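NADH dehydrogenase, putative (Plasmodium falciparum, PDB 5JWC) probably oxidises NADH and passes the electrons through its bound FAD to ubiquinone, as a type II NADH dehydrogenase of the malaria parasite. Local coordinates at residues A[372-376]-A[388-394]. Numbering follows the deposited sequence.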
loop_
_atom_site.group_PDB
_atom_site.type_symbol
_atom_site.label_atom_id
_atom_site.label_comp_id
_atom_site.label_asym_id
_atom_site.label_seq_id
_atom_site.Cartn_x
_atom_site.Cartn_y
_atom_site.Cartn_z
ATOM N N LEU A 372 6.482 -56.402 12.445
ATOM C CA LEU A 372 6.945 -55.024 12.580
ATOM C C LEU A 372 5.757 -54.061 12.572
ATOM O O LEU A 372 5.679 -53.162 13.401
ATOM C CB LEU A 372 7.923 -54.670 11.467
ATOM C CG LEU A 372 8.529 -53.267 11.443
ATOM C CD1 LEU A 372 9.339 -52.980 12.712
ATOM C CD2 LEU A 372 9.392 -53.083 10.195
ATOM N N LYS A 373 4.821 -54.263 11.651
ATOM C CA LYS A 373 3.677 -53.360 11.543
ATOM C C LYS A 373 2.794 -53.419 12.787
ATOM O O LYS A 373 2.079 -52.464 13.091
ATOM C CB LYS A 373 2.850 -53.674 10.294
ATOM C CG LYS A 373 1.884 -52.568 9.918
ATOM C CD LYS A 373 0.866 -53.029 8.884
ATOM C CE LYS A 373 -0.096 -51.895 8.543
ATOM N NZ LYS A 373 -1.177 -52.324 7.603
ATOM N N LEU A 374 2.845 -54.535 13.505
ATOM C CA LEU A 374 2.069 -54.674 14.728
ATOM C C LEU A 374 2.618 -53.808 15.868
ATOM O O LEU A 374 1.866 -53.421 16.751
ATOM C CB LEU A 374 2.007 -56.147 15.153
ATOM C CG LEU A 374 0.927 -56.963 14.427
ATOM C CD1 LEU A 374 1.010 -58.450 14.751
ATOM C CD2 LEU A 374 -0.450 -56.429 14.784
ATOM N N LYS A 375 3.911 -53.488 15.845
ATOM C CA LYS A 375 4.502 -52.614 16.869
ATOM C C LYS A 375 4.720 -51.209 16.322
ATOM O O LYS A 375 5.461 -50.393 16.893
ATOM C CB LYS A 375 5.833 -53.180 17.376
ATOM C CG LYS A 375 5.713 -54.524 18.099
ATOM C CD LYS A 375 4.777 -54.415 19.296
ATOM C CE LYS A 375 4.544 -55.767 19.942
ATOM N NZ LYS A 375 3.415 -56.495 19.293
ATOM N N GLN A 376 4.034 -50.920 15.228
ATOM C CA GLN A 376 4.288 -49.707 14.485
ATOM C C GLN A 376 3.823 -48.441 15.211
ATOM O O GLN A 376 4.469 -47.413 15.111
ATOM C CB GLN A 376 3.616 -49.825 13.111
ATOM C CG GLN A 376 3.868 -48.675 12.202
ATOM C CD GLN A 376 2.699 -47.739 12.214
ATOM O OE1 GLN A 376 1.617 -48.095 12.694
ATOM N NE2 GLN A 376 2.906 -46.526 11.716
ATOM N N ILE A 388 2.946 -45.367 8.797
ATOM C CA ILE A 388 2.226 -45.864 7.630
ATOM C C ILE A 388 2.116 -44.772 6.556
ATOM O O ILE A 388 1.875 -45.070 5.395
ATOM C CB ILE A 388 0.816 -46.369 8.000
ATOM C CG1 ILE A 388 0.014 -45.270 8.698
ATOM C CG2 ILE A 388 0.898 -47.593 8.908
ATOM C CD1 ILE A 388 -1.459 -45.630 8.875
ATOM N N SER A 389 2.317 -43.512 6.949
ATOM C CA SER A 389 2.376 -42.414 5.991
ATOM C C SER A 389 3.748 -42.329 5.315
ATOM O O SER A 389 3.918 -41.583 4.361
ATOM C CB SER A 389 2.049 -41.069 6.676
ATOM O OG SER A 389 3.050 -40.699 7.624
ATOM N N LYS A 390 4.733 -43.075 5.821
ATOM C CA LYS A 390 6.103 -42.991 5.302
ATOM C C LYS A 390 6.581 -44.288 4.647
ATOM O O LYS A 390 7.514 -44.274 3.842
ATOM C CB LYS A 390 7.085 -42.626 6.430
ATOM C CG LYS A 390 6.925 -41.208 7.012
ATOM C CD LYS A 390 7.343 -40.153 6.016
ATOM C CE LYS A 390 7.104 -38.760 6.611
ATOM N NZ LYS A 390 7.221 -37.702 5.565
ATOM N N TRP A 391 5.980 -45.405 5.043
ATOM C CA TRP A 391 6.359 -46.720 4.541
ATOM C C TRP A 391 5.104 -47.483 4.155
ATOM O O TRP A 391 4.176 -47.622 4.957
ATOM C CB TRP A 391 7.154 -47.504 5.595
ATOM C CG TRP A 391 7.598 -48.888 5.157
ATOM C CD1 TRP A 391 7.111 -50.085 5.602
ATOM C CD2 TRP A 391 8.613 -49.209 4.200
ATOM N NE1 TRP A 391 7.770 -51.124 4.995
ATOM C CE2 TRP A 391 8.694 -50.605 4.119
ATOM C CE3 TRP A 391 9.475 -48.435 3.411
ATOM C CZ2 TRP A 391 9.589 -51.258 3.279
ATOM C CZ3 TRP A 391 10.359 -49.080 2.573
ATOM C CH2 TRP A 391 10.412 -50.486 2.518
ATOM N N ASP A 392 5.072 -47.965 2.920
ATOM C CA ASP A 392 3.932 -48.749 2.455
ATOM C C ASP A 392 4.124 -50.212 2.860
ATOM O O ASP A 392 4.813 -50.962 2.167
ATOM C CB ASP A 392 3.788 -48.633 0.940
ATOM C CG ASP A 392 2.433 -49.105 0.437
ATOM O OD1 ASP A 392 1.718 -49.824 1.172
ATOM O OD2 ASP A 392 2.079 -48.739 -0.705
ATOM N N TYR A 393 3.506 -50.612 3.967
ATOM C CA TYR A 393 3.640 -51.984 4.464
ATOM C C TYR A 393 3.008 -53.026 3.534
ATOM O O TYR A 393 3.534 -54.129 3.401
ATOM C CB TYR A 393 3.035 -52.107 5.862
ATOM C CG TYR A 393 3.868 -51.455 6.943
ATOM C CD1 TYR A 393 4.794 -52.192 7.670
ATOM C CD2 TYR A 393 3.742 -50.096 7.217
ATOM C CE1 TYR A 393 5.557 -51.605 8.660
ATOM C CE2 TYR A 393 4.505 -49.490 8.203
ATOM C CZ TYR A 393 5.409 -50.252 8.924
ATOM O OH TYR A 393 6.176 -49.672 9.899
ATOM N N GLU A 394 1.894 -52.684 2.890
ATOM C CA GLU A 394 1.220 -53.642 2.001
ATOM C C GLU A 394 2.006 -53.906 0.719
ATOM O O GLU A 394 2.036 -55.033 0.237
ATOM C CB GLU A 394 -0.208 -53.193 1.671
ATOM C CG GLU A 394 -1.207 -53.324 2.833
ATOM C CD GLU A 394 -0.895 -52.427 4.024
ATOM O OE1 GLU A 394 -0.979 -51.182 3.879
ATOM O OE2 GLU A 394 -0.571 -52.968 5.110
#
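Lys373 turns CG anti to its own amide nitrogen (chi1 -165°) and stays extended from there, which puts CG over one face of the Tyr393 ring and carries CD and CE on past Tyr393 CB. Tyr393 CG is anti to its own carbonyl carbon (chi1 -73°), which sets the ring between Lys373 and Trp391. Lys373 CG stands 3.8 Å from the centroid of the Tyr393 ring, a CH-pi contact offset toward the rim. On the opposite face Trp391 CD1 sits over the ring centre, 3.5 Å above the Tyr393 plane. Leu372 CD2 reaches the ring edge near its plane. Beyond the ring, Lys373 NZ forms a salt bridge with Glu394 OE2 at 2.6 Å. The ammonium meets the syn side of the carboxylate, 28° out of its plane. Gln376 CG touches Tyr393 OH at 3.4 Å. The Gln376 amide packs on Ile388, with NE2 3.6 Å from Ile388 CG2. Both Tyr393 OH and Gln376 NE2 donate to the carbonyl oxygen of Leu386, which ties the two polar ends to one acceptor. The contact belongs to the helical insertion domain. It joins the end of helix 369-374 and the first residue of helix 376-380 to the loop that leads on to helix 403-416, where Leu372 and Trp391 both pack on Ile413.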